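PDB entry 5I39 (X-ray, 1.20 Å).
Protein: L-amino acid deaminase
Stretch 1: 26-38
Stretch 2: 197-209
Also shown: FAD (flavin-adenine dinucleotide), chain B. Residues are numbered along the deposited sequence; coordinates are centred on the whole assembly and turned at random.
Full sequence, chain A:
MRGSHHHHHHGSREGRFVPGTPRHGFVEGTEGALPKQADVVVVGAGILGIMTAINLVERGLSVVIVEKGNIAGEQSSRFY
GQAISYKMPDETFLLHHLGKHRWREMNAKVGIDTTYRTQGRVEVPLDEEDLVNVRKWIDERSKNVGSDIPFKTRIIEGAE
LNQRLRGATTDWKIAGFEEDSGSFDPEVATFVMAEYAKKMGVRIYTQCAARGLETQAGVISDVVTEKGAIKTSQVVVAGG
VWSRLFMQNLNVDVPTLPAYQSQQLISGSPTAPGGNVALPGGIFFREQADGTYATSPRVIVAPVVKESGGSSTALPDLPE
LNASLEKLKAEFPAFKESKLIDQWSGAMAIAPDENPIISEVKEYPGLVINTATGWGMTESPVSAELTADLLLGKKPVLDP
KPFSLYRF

Stretch 1 (26-38) FVEGTEGALPKQA
Stretch 2 (197-209) AKKMGVRIYTQCA

Three direct hydrogen bonds join these two stretches, and two of them meet at Thr-30. Its backbone N donates to Ile-204 O (2.7 Å, N-H...O angle 151°), while Ile-204 N donates to the side-chain OG1 of Thr-30 (2.9 Å, 163°). Ile-204 is thus satisfied at both its amide and its carbonyl by a single residue. Threonine suits the place because its hydroxyl, at chi1 -55° (m), accepts as a backbone carbonyl would. The third bond runs from Lys-198 NZ to Glu-28 O at 2.7 Å. Lys-198 lies in a helix that begins earlier in the chain; its CA-to-CB bond points toward stretch 1, and rotamers m, t, p, t carry the ammonium to that carbonyl. On the way, Lys-198 CD packs against Val-27 CG1 at 3.8 Å.

Stretch 1 has no regular helix or strand, yet much of it is extended, with phi/psi of -71/146 at Glu-28, -67/162 at Gly-29 and -60/136 at Thr-30. The register sets Gly-29 CA 5.1 Å from Tyr-205 CA and Thr-30 CA 5.3 Å from Ile-204 CA, so one chain ascends in number as the other descends. Residues 203-205 form a strand. Gly-29 permits the close approach: its CA is 3.3 Å from Ile-204 O, and an ideal CB would lie 2.6 Å from Thr-206 OG1, a clash.

Waters extend the polar network. Glu-28 (chi1 t, chi2 p) curls back so that OE2 accepts from Gly-29 N at 2.9 Å. Water 1 donates to Glu-28 OE2 (3.1 Å) and Thr-206 OG1 (3.0 Å), and water 2 bridges the same two residues. Thr-206, chi1 p, donates its own hydroxyl from OG1 to Gln-207 OE1 at 2.8 Å. Water 4 links Thr-30 O (2.9 Å) to Thr-206 N (3.1 Å), filling a gap between the backbones.

The packing centres on Tyr-205, at chi1 -62° (m) and chi2 -85°. Its CA-to-CB bond points sideways, but the ring reaches stretch 1 and is held between opposite faces: Thr-30 CB lies 4.3 Å from the Tyr-205 ring centroid and Leu-34 CD1 4.2 Å from it, both CH-pi contacts. Leu-34 (chi1 t, chi2 p) also brings CD1 to 4.3 Å from Cys-208 SG. Pro-35 CD approaches Tyr-205 CE2 at 3.4 Å. Tyrosine combines this apolar burial with a polar tip: Tyr-205 OH donates to water 5 at 2.7 Å, and that water donates to Glu-31 O and Ala-33 O, each at 2.8 Å. Gly-32, between them, has phi/psi 89/-173, where a CB would jam against the preceding carbonyl.

At the outer margin, Arg-203 (m, t, m, chi4 178°) lays one guanidinium face beneath Pro-35, with NH2 3.4 Å from Pro-35 CG. Water 6 lies between Gln-37 O, to which it donates (2.9 Å), and Arg-203 NH2, from which it accepts (2.8 Å).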

# COMPACT_ATOMS: atom_id res chain seq x y z
N PHE A 26 5.51 -3.87 15.93
CA PHE A 26 4.79 -4.99 16.54
C PHE A 26 3.58 -4.46 17.30
O PHE A 26 3.71 -3.63 18.20
CB PHE A 26 5.65 -5.82 17.49
CG PHE A 26 4.91 -7.00 18.07
CD1 PHE A 26 4.73 -8.16 17.32
CD2 PHE A 26 4.36 -6.94 19.34
CE1 PHE A 26 4.02 -9.24 17.83
CE2 PHE A 26 3.65 -8.01 19.86
CZ PHE A 26 3.48 -9.16 19.11
N VAL A 27 2.41 -4.95 16.91
CA VAL A 27 1.16 -4.66 17.60
C VAL A 27 0.60 -6.00 18.03
O VAL A 27 0.40 -6.88 17.20
CB VAL A 27 0.17 -3.93 16.68
CG1 VAL A 27 -1.19 -3.79 17.35
CG2 VAL A 27 0.72 -2.57 16.31
N GLU A 28 0.34 -6.15 19.33
CA GLU A 28 -0.18 -7.41 19.84
C GLU A 28 -1.63 -7.60 19.41
O GLU A 28 -2.39 -6.64 19.28
CB GLU A 28 -0.06 -7.48 21.37
CG GLU A 28 -0.34 -8.85 21.97
CD GLU A 28 0.47 -9.98 21.33
OE1 GLU A 28 1.62 -10.20 21.77
OE2 GLU A 28 -0.05 -10.63 20.40
N GLY A 29 -1.99 -8.86 19.17
CA GLY A 29 -3.38 -9.21 18.93
C GLY A 29 -4.23 -9.01 20.17
O GLY A 29 -3.73 -8.91 21.29
N THR A 30 -5.54 -8.95 19.96
CA THR A 30 -6.51 -8.91 21.05
C THR A 30 -6.36 -10.16 21.92
O THR A 30 -6.21 -11.27 21.39
CB THR A 30 -7.93 -8.83 20.48
OG1 THR A 30 -8.02 -7.69 19.60
CG2 THR A 30 -8.98 -8.70 21.58
N GLU A 31 -6.39 -9.98 23.24
CA GLU A 31 -6.26 -11.09 24.19
C GLU A 31 -7.58 -11.85 24.31
O GLU A 31 -8.64 -11.34 23.96
CB GLU A 31 -5.85 -10.57 25.57
CG GLU A 31 -4.45 -9.99 25.64
CD GLU A 31 -4.12 -9.39 27.00
OE1 GLU A 31 -4.70 -9.82 28.02
OE2 GLU A 31 -3.28 -8.46 27.05
N GLY A 32 -7.50 -13.07 24.84
CA GLY A 32 -8.68 -13.86 25.18
C GLY A 32 -9.20 -14.74 24.06
O GLY A 32 -8.58 -14.86 23.00
N ALA A 33 -10.35 -15.36 24.31
CA ALA A 33 -10.93 -16.34 23.39
C ALA A 33 -11.47 -15.67 22.13
O ALA A 33 -11.84 -14.50 22.14
CB ALA A 33 -12.03 -17.12 24.08
N LEU A 34 -11.52 -16.45 21.05
CA LEU A 34 -12.13 -16.00 19.82
C LEU A 34 -13.61 -15.73 20.08
O LEU A 34 -14.28 -16.57 20.70
CB LEU A 34 -11.98 -17.07 18.74
CG LEU A 34 -12.35 -16.69 17.32
CD1 LEU A 34 -11.37 -15.66 16.78
CD2 LEU A 34 -12.34 -17.95 16.45
N PRO A 35 -14.14 -14.56 19.66
CA PRO A 35 -15.56 -14.27 19.90
C PRO A 35 -16.48 -15.27 19.23
O PRO A 35 -16.12 -15.88 18.22
CB PRO A 35 -15.75 -12.87 19.30
CG PRO A 35 -14.39 -12.27 19.32
CD PRO A 35 -13.47 -13.41 19.02
N LYS A 36 -17.67 -15.45 19.80
CA LYS A 36 -18.66 -16.35 19.22
C LYS A 36 -19.27 -15.81 17.93
O LYS A 36 -19.68 -16.58 17.07
CB LYS A 36 -19.77 -16.67 20.23
CG LYS A 36 -19.29 -17.37 21.50
CD LYS A 36 -18.30 -18.50 21.24
CE LYS A 36 -18.11 -19.39 22.46
NZ LYS A 36 -17.70 -18.64 23.67
N GLN A 37 -19.33 -14.48 17.80
CA GLN A 37 -19.99 -13.84 16.67
C GLN A 37 -19.33 -12.49 16.35
O GLN A 37 -18.75 -11.86 17.22
CB GLN A 37 -21.48 -13.66 16.99
CG GLN A 37 -22.36 -12.99 15.93
CD GLN A 37 -22.33 -11.46 15.87
OE1 GLN A 37 -22.66 -10.87 14.84
NE2 GLN A 37 -21.94 -10.80 16.97
N ALA A 38 -19.44 -12.09 15.08
CA ALA A 38 -19.08 -10.73 14.66
C ALA A 38 -19.92 -10.36 13.44
O ALA A 38 -20.22 -11.22 12.62
CB ALA A 38 -17.60 -10.64 14.32
N ALA A 197 -7.25 0.82 14.89
CA ALA A 197 -8.36 -0.12 14.68
C ALA A 197 -8.77 -0.79 16.00
O ALA A 197 -9.96 -0.88 16.31
CB ALA A 197 -8.00 -1.15 13.64
N LYS A 198 -7.78 -1.26 16.76
CA LYS A 198 -8.05 -1.85 18.08
C LYS A 198 -8.73 -0.85 19.01
O LYS A 198 -9.70 -1.20 19.70
CB LYS A 198 -6.77 -2.38 18.72
CG LYS A 198 -6.20 -3.62 18.05
CD LYS A 198 -4.81 -3.96 18.57
CE LYS A 198 -4.82 -4.43 20.02
NZ LYS A 198 -3.45 -4.52 20.56
N LYS A 199 -8.25 0.38 19.03
CA LYS A 199 -8.86 1.43 19.84
C LYS A 199 -10.32 1.69 19.45
O LYS A 199 -11.16 1.95 20.31
CB LYS A 199 -8.04 2.71 19.73
CG LYS A 199 -8.52 3.82 20.64
CD LYS A 199 -7.70 5.08 20.46
CE LYS A 199 -8.39 6.29 21.07
NZ LYS A 199 -8.63 6.15 22.54
N MSE A 200 -10.62 1.59 18.15
CA MSE A 200 -11.99 1.75 17.65
C MSE A 200 -12.87 0.54 17.90
O MSE A 200 -14.06 0.58 17.61
CB MSE A 200 -11.96 2.04 16.14
CG MSE A 200 -11.25 3.34 15.75
SE MSE A 200 -12.07 4.94 16.55
CE MSE A 200 -10.88 5.11 18.10
N GLY A 201 -12.31 -0.54 18.45
CA GLY A 201 -13.08 -1.72 18.84
C GLY A 201 -12.97 -2.89 17.88
O GLY A 201 -13.63 -3.91 18.10
N VAL A 202 -12.16 -2.77 16.83
CA VAL A 202 -11.87 -3.93 15.98
C VAL A 202 -11.07 -4.91 16.83
O VAL A 202 -10.09 -4.53 17.46
CB VAL A 202 -11.05 -3.56 14.73
CG1 VAL A 202 -10.79 -4.80 13.89
CG2 VAL A 202 -11.77 -2.50 13.90
N ARG A 203 -11.50 -6.17 16.87
CA ARG A 203 -10.75 -7.20 17.59
C ARG A 203 -9.96 -8.01 16.58
O ARG A 203 -10.51 -8.44 15.56
CB ARG A 203 -11.68 -8.04 18.45
CG ARG A 203 -12.28 -7.20 19.58
CD ARG A 203 -13.08 -8.01 20.57
NE ARG A 203 -14.35 -8.46 20.03
CZ ARG A 203 -15.23 -9.22 20.69
NH1 ARG A 203 -14.98 -9.64 21.92
NH2 ARG A 203 -16.37 -9.56 20.10
N ILE A 204 -8.66 -8.16 16.84
CA ILE A 204 -7.72 -8.74 15.87
C ILE A 204 -7.02 -9.92 16.53
O ILE A 204 -6.27 -9.74 17.49
CB ILE A 204 -6.67 -7.72 15.39
CG1 ILE A 204 -7.36 -6.45 14.88
CG2 ILE A 204 -5.80 -8.34 14.30
CD1 ILE A 204 -6.43 -5.34 14.41
N TYR A 205 -7.26 -11.12 15.99
CA TYR A 205 -6.70 -12.34 16.56
C TYR A 205 -5.56 -12.85 15.69
O TYR A 205 -5.76 -13.20 14.53
CB TYR A 205 -7.80 -13.39 16.77
CG TYR A 205 -8.79 -12.85 17.76
CD1 TYR A 205 -8.58 -12.98 19.14
CD2 TYR A 205 -9.89 -12.11 17.34
CE1 TYR A 205 -9.46 -12.43 20.05
CE2 TYR A 205 -10.77 -11.54 18.24
CZ TYR A 205 -10.56 -11.71 19.60
OH TYR A 205 -11.45 -11.16 20.49
N THR A 206 -4.36 -12.84 16.27
CA THR A 206 -3.14 -13.27 15.59
C THR A 206 -2.89 -14.76 15.83
O THR A 206 -3.53 -15.38 16.69
CB THR A 206 -1.94 -12.44 16.07
OG1 THR A 206 -1.87 -12.50 17.50
CG2 THR A 206 -2.10 -11.00 15.64
N GLN A 207 -1.97 -15.33 15.06
CA GLN A 207 -1.73 -16.78 15.07
C GLN A 207 -3.05 -17.55 14.93
O GLN A 207 -3.30 -18.54 15.63
CB GLN A 207 -0.98 -17.21 16.34
CG GLN A 207 0.41 -16.60 16.48
CD GLN A 207 0.39 -15.15 16.93
OE1 GLN A 207 -0.35 -14.78 17.85
NE2 GLN A 207 1.21 -14.31 16.29
N CYS A 208 -3.90 -17.07 14.02
CA CYS A 208 -5.28 -17.53 13.89
C CYS A 208 -5.69 -17.50 12.42
O CYS A 208 -6.27 -16.53 11.94
CB CYS A 208 -6.20 -16.65 14.74
SG CYS A 208 -7.93 -17.16 14.78
N ALA A 209 -5.36 -18.57 11.71
CA ALA A 209 -5.64 -18.68 10.28
C ALA A 209 -7.09 -19.03 10.03
O ALA A 209 -7.63 -19.94 10.66
CB ALA A 209 -4.75 -19.73 9.65
PA FAD B . -0.62 -7.98 3.44
O1A FAD B . 0.38 -9.02 2.92
O2A FAD B . 0.01 -6.80 4.14
O5B FAD B . -1.64 -8.62 4.49
C5B FAD B . -2.39 -9.79 4.22
C4B FAD B . -2.46 -10.54 5.54
O4B FAD B . -3.36 -11.66 5.39
C3B FAD B . -1.10 -11.11 5.95
O3B FAD B . -0.70 -10.54 7.20
C2B FAD B . -1.37 -12.62 6.01
O2B FAD B . -0.61 -13.30 7.02
C1B FAD B . -2.87 -12.69 6.23
N9A FAD B . -3.52 -13.92 5.79
C8A FAD B . -3.42 -14.50 4.61
N7A FAD B . -4.20 -15.60 4.52
C5A FAD B . -4.80 -15.69 5.69
C6A FAD B . -5.76 -16.61 6.30
N6A FAD B . -6.22 -17.67 5.61
N1A FAD B . -6.17 -16.38 7.57
C2A FAD B . -5.73 -15.32 8.26
N3A FAD B . -4.84 -14.44 7.78
C4A FAD B . -4.37 -14.59 6.54
N1 FAD B . 2.27 0.19 -2.15
C2 FAD B . 2.27 1.52 -2.19
O2 FAD B . 1.17 2.11 -2.16
N3 FAD B . 3.43 2.22 -2.27
C4 FAD B . 4.64 1.65 -2.34
O4 FAD B . 5.66 2.33 -2.39
C4X FAD B . 4.73 0.18 -2.32
N5 FAD B . 5.90 -0.50 -2.44
C5X FAD B . 5.92 -1.82 -2.24
C6 FAD B . 7.13 -2.52 -2.14
C7 FAD B . 7.17 -3.88 -1.87
C7M FAD B . 8.50 -4.60 -1.71
C8 FAD B . 5.92 -4.63 -1.70
C8M FAD B . 5.91 -6.10 -1.37
C9 FAD B . 4.71 -3.94 -1.82
C9A FAD B . 4.66 -2.58 -2.09
N10 FAD B . 3.45 -1.89 -2.21
C10 FAD B . 3.42 -0.50 -2.21
C1' FAD B . 2.18 -2.59 -2.15
C2' FAD B . 1.59 -2.66 -0.79
O2' FAD B . 2.62 -2.94 0.15
C3' FAD B . 0.54 -3.77 -0.82
O3' FAD B . -0.37 -3.61 -1.94
C4' FAD B . -0.30 -3.83 0.43
O4' FAD B . 0.55 -3.85 1.60
C5' FAD B . -1.16 -5.08 0.41
O5' FAD B . -1.88 -5.10 1.65
P FAD B . -2.71 -6.43 2.04
O1P FAD B . -3.40 -6.14 3.34
O2P FAD B . -3.50 -6.90 0.84
O3P FAD B . -1.55 -7.56 2.19
O HOH W 1 0.95 -11.48 17.57
O HOH W 2 -2.21 -12.67 20.73
O HOH W 3 -3.92 -6.51 22.87
O HOH W 4 -4.62 -12.41 19.30
O HOH W 5 -11.21 -11.90 23.06
O HOH W 6 -17.71 -9.24 17.69